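Local coordinates for Mgp-operon protein 3 (Mycoplasma pneumoniae, PDB 6RJ1) that probably helps the bacterium attach to host cells as an immunodominant surface adhesin acting together with the adhesin P1, at residues Y6-P19 and D927-F939. Sequence-based numbering, arbitrary orientation.
Sequences YLLQDHNTLTPYTP and DDLTGILPLSDEF
Leu933 lays its isobutyl end over one face of the hairpin formed by strands 6-10 and 13-17, across both strands. With CG beside its own backbone N (chi1 -50°), the side chain brings both methyls nearer the hairpin than CB: CD2 lies 3.6 Å from Tyr6 CB and 3.8 Å from Tyr17 CB, while CD1 sits 3.9 Å from Thr18 O in the loop that follows. Tyr6 and Tyr17 are paired across the hairpin by two backbone hydrogen bonds, so a single methyl touches both members of one cross-strand pair.

Tyr6 can be followed outward from there. Its CB and CG border Leu933 CD2; CD1 and CE1 then run past the ring of Pro934, CE1 coming to 3.6 Å from Pro934 CD, the two side chains pointing in opposite directions. CZ passes the carbonyl of Pro934, and OH ends 2.8 Å from Pro934 O. The same hydroxyl has a weak hydrogen bond with Asn4. Pro934 is the centre of an inverse gamma turn that takes the chain out of strand 928-933.

Farther along, Leu8 CD1 fills the corner between Leu933 CD2 and the backbone of Gly931, reaching 3.8 Å from Gly931 CA. Tyr17 OH meets Thr930 CG2, the two side chains crossing at about a right angle. At the other end, Leu935 CD2 packs against the backbone of Pro19, also in the loop after the hairpin.

Strands 6-10 and 928-933 run nearly antiparallel (164°), yet no clear backbone hydrogen bond joins them; Thr930 and Gly931 form a classic beta bulge opposite Ile943 on the neighbouring strand 939-945. This is largely apolar packing in which the edge strand 6-10, with help from strand 13-17 and the flanking loops, meets the edge strand 928-933 of a separate antiparallel sheet; it joins the N-terminal beta hairpin to the four-stranded antiparallel meander near the C-terminus.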
# COMPACT_ATOMS: atom_id res chain seq x y z
N TYR A 6 24.03 19.27 -8.61
CA TYR A 6 23.14 18.35 -7.89
C TYR A 6 21.88 19.12 -7.51
O TYR A 6 21.99 20.19 -6.91
CB TYR A 6 23.81 17.78 -6.61
CG TYR A 6 25.16 17.14 -6.84
CD1 TYR A 6 25.27 15.80 -7.17
CD2 TYR A 6 26.33 17.89 -6.73
CE1 TYR A 6 26.52 15.21 -7.40
CE2 TYR A 6 27.59 17.31 -6.95
CZ TYR A 6 27.67 15.97 -7.28
OH TYR A 6 28.90 15.40 -7.51
N LEU A 7 20.71 18.60 -7.86
CA LEU A 7 19.44 19.26 -7.57
C LEU A 7 18.91 18.86 -6.21
O LEU A 7 18.78 17.66 -5.94
CB LEU A 7 18.43 18.93 -8.68
CG LEU A 7 17.67 20.07 -9.36
CD1 LEU A 7 18.58 21.21 -9.73
CD2 LEU A 7 16.98 19.58 -10.61
N LEU A 8 18.61 19.85 -5.35
CA LEU A 8 18.06 19.61 -4.02
C LEU A 8 16.73 20.33 -3.84
O LEU A 8 16.59 21.47 -4.25
CB LEU A 8 19.04 19.98 -2.88
CG LEU A 8 20.30 19.10 -2.64
CD1 LEU A 8 21.07 19.60 -1.44
CD2 LEU A 8 19.95 17.64 -2.39
N GLN A 9 15.75 19.64 -3.23
CA GLN A 9 14.44 20.20 -2.98
C GLN A 9 14.35 20.90 -1.63
O GLN A 9 14.96 20.46 -0.65
CB GLN A 9 13.37 19.10 -3.05
CG GLN A 9 11.93 19.62 -3.18
CD GLN A 9 10.91 18.53 -3.04
OE1 GLN A 9 11.13 17.37 -3.42
NE2 GLN A 9 9.75 18.87 -2.50
N ASP A 10 13.59 22.00 -1.60
CA ASP A 10 13.18 22.78 -0.43
C ASP A 10 11.76 23.25 -0.76
O ASP A 10 11.58 24.27 -1.45
CB ASP A 10 14.14 23.94 -0.11
CG ASP A 10 13.80 24.68 1.19
OD1 ASP A 10 13.07 24.10 2.03
OD2 ASP A 10 14.27 25.82 1.36
N HIS A 11 10.77 22.47 -0.29
CA HIS A 11 9.34 22.61 -0.51
C HIS A 11 8.98 22.64 -2.02
O HIS A 11 8.79 21.57 -2.60
CB HIS A 11 8.70 23.77 0.29
CG HIS A 11 7.21 23.88 0.07
ND1 HIS A 11 6.63 25.06 -0.36
CD2 HIS A 11 6.26 22.92 0.14
CE1 HIS A 11 5.34 24.79 -0.51
NE2 HIS A 11 5.07 23.52 -0.21
N ASN A 12 8.88 23.84 -2.63
CA ASN A 12 8.52 23.99 -4.06
C ASN A 12 9.70 24.42 -4.94
O ASN A 12 9.54 24.57 -6.15
CB ASN A 12 7.32 24.93 -4.25
CG ASN A 12 5.99 24.39 -3.79
OD1 ASN A 12 5.78 23.19 -3.57
ND2 ASN A 12 5.05 25.29 -3.65
N THR A 13 10.87 24.58 -4.32
CA THR A 13 12.09 25.02 -4.99
C THR A 13 13.09 23.88 -5.16
O THR A 13 13.36 23.16 -4.20
CB THR A 13 12.67 26.26 -4.28
OG1 THR A 13 11.66 27.26 -4.23
CG2 THR A 13 13.90 26.82 -4.99
N LEU A 14 13.61 23.73 -6.39
CA LEU A 14 14.65 22.78 -6.76
C LEU A 14 15.89 23.61 -7.05
O LEU A 14 15.93 24.33 -8.05
CB LEU A 14 14.23 21.92 -7.98
CG LEU A 14 13.01 21.00 -7.77
CD1 LEU A 14 12.64 20.31 -9.05
CD2 LEU A 14 13.26 19.96 -6.69
N THR A 15 16.87 23.59 -6.11
CA THR A 15 18.07 24.42 -6.22
C THR A 15 19.31 23.62 -6.71
O THR A 15 19.57 22.52 -6.21
CB THR A 15 18.32 25.18 -4.88
OG1 THR A 15 17.23 26.05 -4.59
CG2 THR A 15 19.59 26.00 -4.87
N PRO A 16 20.08 24.17 -7.68
CA PRO A 16 21.29 23.46 -8.14
C PRO A 16 22.49 23.74 -7.24
O PRO A 16 22.84 24.90 -7.02
CB PRO A 16 21.50 23.98 -9.57
CG PRO A 16 20.79 25.30 -9.61
CD PRO A 16 19.91 25.45 -8.40
N TYR A 17 23.09 22.69 -6.69
CA TYR A 17 24.26 22.79 -5.82
C TYR A 17 25.51 22.37 -6.59
O TYR A 17 25.46 21.39 -7.34
CB TYR A 17 24.08 21.95 -4.55
CG TYR A 17 23.21 22.62 -3.51
CD1 TYR A 17 21.82 22.51 -3.56
CD2 TYR A 17 23.77 23.35 -2.48
CE1 TYR A 17 21.02 23.11 -2.59
CE2 TYR A 17 22.98 23.96 -1.51
CZ TYR A 17 21.60 23.84 -1.57
OH TYR A 17 20.81 24.45 -0.62
N THR A 18 26.60 23.11 -6.41
CA THR A 18 27.88 22.82 -7.06
C THR A 18 28.68 21.82 -6.21
O THR A 18 28.41 21.71 -5.01
CB THR A 18 28.67 24.12 -7.28
OG1 THR A 18 29.02 24.70 -6.02
CG2 THR A 18 27.94 25.11 -8.17
N PRO A 19 29.72 21.13 -6.76
CA PRO A 19 30.53 20.25 -5.92
C PRO A 19 31.41 21.03 -4.90
O PRO A 19 32.23 20.43 -4.21
CB PRO A 19 31.33 19.43 -6.93
CG PRO A 19 31.47 20.32 -8.10
CD PRO A 19 30.21 21.13 -8.16
N ASP A 927 19.88 18.32 13.97
CA ASP A 927 19.81 19.29 12.88
C ASP A 927 18.81 19.00 11.77
O ASP A 927 18.41 17.86 11.58
CB ASP A 927 21.21 19.45 12.26
CG ASP A 927 22.17 20.31 13.07
OD1 ASP A 927 21.73 21.37 13.59
OD2 ASP A 927 23.36 19.95 13.15
N ASP A 928 18.43 20.05 11.02
CA ASP A 928 17.50 19.93 9.90
C ASP A 928 18.28 19.79 8.61
O ASP A 928 19.09 20.65 8.28
CB ASP A 928 16.52 21.11 9.85
CG ASP A 928 15.55 21.10 11.01
OD1 ASP A 928 14.77 20.11 11.13
OD2 ASP A 928 15.56 22.07 11.79
N LEU A 929 18.07 18.69 7.90
CA LEU A 929 18.79 18.37 6.68
C LEU A 929 18.29 19.09 5.41
O LEU A 929 17.10 19.01 5.07
CB LEU A 929 18.76 16.85 6.49
CG LEU A 929 19.43 16.30 5.25
CD1 LEU A 929 20.92 16.11 5.45
CD2 LEU A 929 18.79 15.01 4.86
N THR A 930 19.23 19.74 4.69
CA THR A 930 18.96 20.40 3.39
C THR A 930 19.09 19.33 2.29
O THR A 930 18.33 19.34 1.31
CB THR A 930 19.94 21.57 3.19
OG1 THR A 930 19.81 22.47 4.28
CG2 THR A 930 19.71 22.31 1.88
N GLY A 931 20.04 18.43 2.48
CA GLY A 931 20.31 17.33 1.56
C GLY A 931 21.73 16.82 1.67
O GLY A 931 22.54 17.34 2.44
N ILE A 932 22.02 15.79 0.88
CA ILE A 932 23.34 15.15 0.80
C ILE A 932 23.84 15.16 -0.65
O ILE A 932 23.13 14.73 -1.56
CB ILE A 932 23.31 13.71 1.43
CG1 ILE A 932 22.84 13.76 2.90
CG2 ILE A 932 24.68 13.01 1.31
CD1 ILE A 932 22.18 12.59 3.38
N LEU A 933 25.07 15.64 -0.86
CA LEU A 933 25.69 15.71 -2.18
C LEU A 933 26.76 14.64 -2.34
O LEU A 933 27.74 14.66 -1.60
CB LEU A 933 26.35 17.09 -2.44
CG LEU A 933 25.55 18.36 -2.17
CD1 LEU A 933 26.42 19.57 -2.37
CD2 LEU A 933 24.33 18.47 -3.07
N PRO A 934 26.64 13.71 -3.33
CA PRO A 934 27.71 12.73 -3.53
C PRO A 934 28.85 13.39 -4.32
O PRO A 934 28.86 13.36 -5.56
CB PRO A 934 27.04 11.58 -4.29
CG PRO A 934 25.78 12.13 -4.82
CD PRO A 934 25.56 13.53 -4.32
N LEU A 935 29.77 14.05 -3.59
CA LEU A 935 30.91 14.79 -4.14
C LEU A 935 31.84 13.94 -5.00
O LEU A 935 32.45 14.46 -5.94
CB LEU A 935 31.71 15.46 -3.02
CG LEU A 935 31.00 16.49 -2.15
CD1 LEU A 935 31.89 16.88 -0.98
CD2 LEU A 935 30.63 17.74 -2.94
N SER A 936 31.97 12.65 -4.65
CA SER A 936 32.79 11.64 -5.34
C SER A 936 32.47 10.25 -4.80
O SER A 936 31.63 10.10 -3.89
CB SER A 936 34.28 11.95 -5.19
OG SER A 936 34.75 11.74 -3.87
N ASP A 937 33.14 9.22 -5.35
CA ASP A 937 33.01 7.83 -4.94
C ASP A 937 33.50 7.67 -3.49
O ASP A 937 32.98 6.83 -2.75
CB ASP A 937 33.82 6.92 -5.88
CG ASP A 937 35.31 7.22 -5.98
OD1 ASP A 937 35.67 8.39 -6.25
OD2 ASP A 937 36.12 6.28 -5.80
N GLU A 938 34.48 8.52 -3.10
CA GLU A 938 35.12 8.53 -1.79
C GLU A 938 34.51 9.52 -0.78
O GLU A 938 34.65 9.29 0.41
CB GLU A 938 36.63 8.83 -1.92
CG GLU A 938 37.40 7.82 -2.76
CD GLU A 938 38.89 7.73 -2.47
OE1 GLU A 938 39.53 8.77 -2.21
OE2 GLU A 938 39.42 6.59 -2.53
N PHE A 939 33.89 10.62 -1.24
CA PHE A 939 33.36 11.62 -0.31
C PHE A 939 31.94 12.09 -0.58
O PHE A 939 31.51 12.17 -1.73
CB PHE A 939 34.28 12.85 -0.24
CG PHE A 939 35.65 12.61 0.34
CD1 PHE A 939 36.72 12.28 -0.47
CD2 PHE A 939 35.88 12.80 1.70
CE1 PHE A 939 38.01 12.11 0.07
CE2 PHE A 939 37.16 12.62 2.24
CZ PHE A 939 38.21 12.28 1.42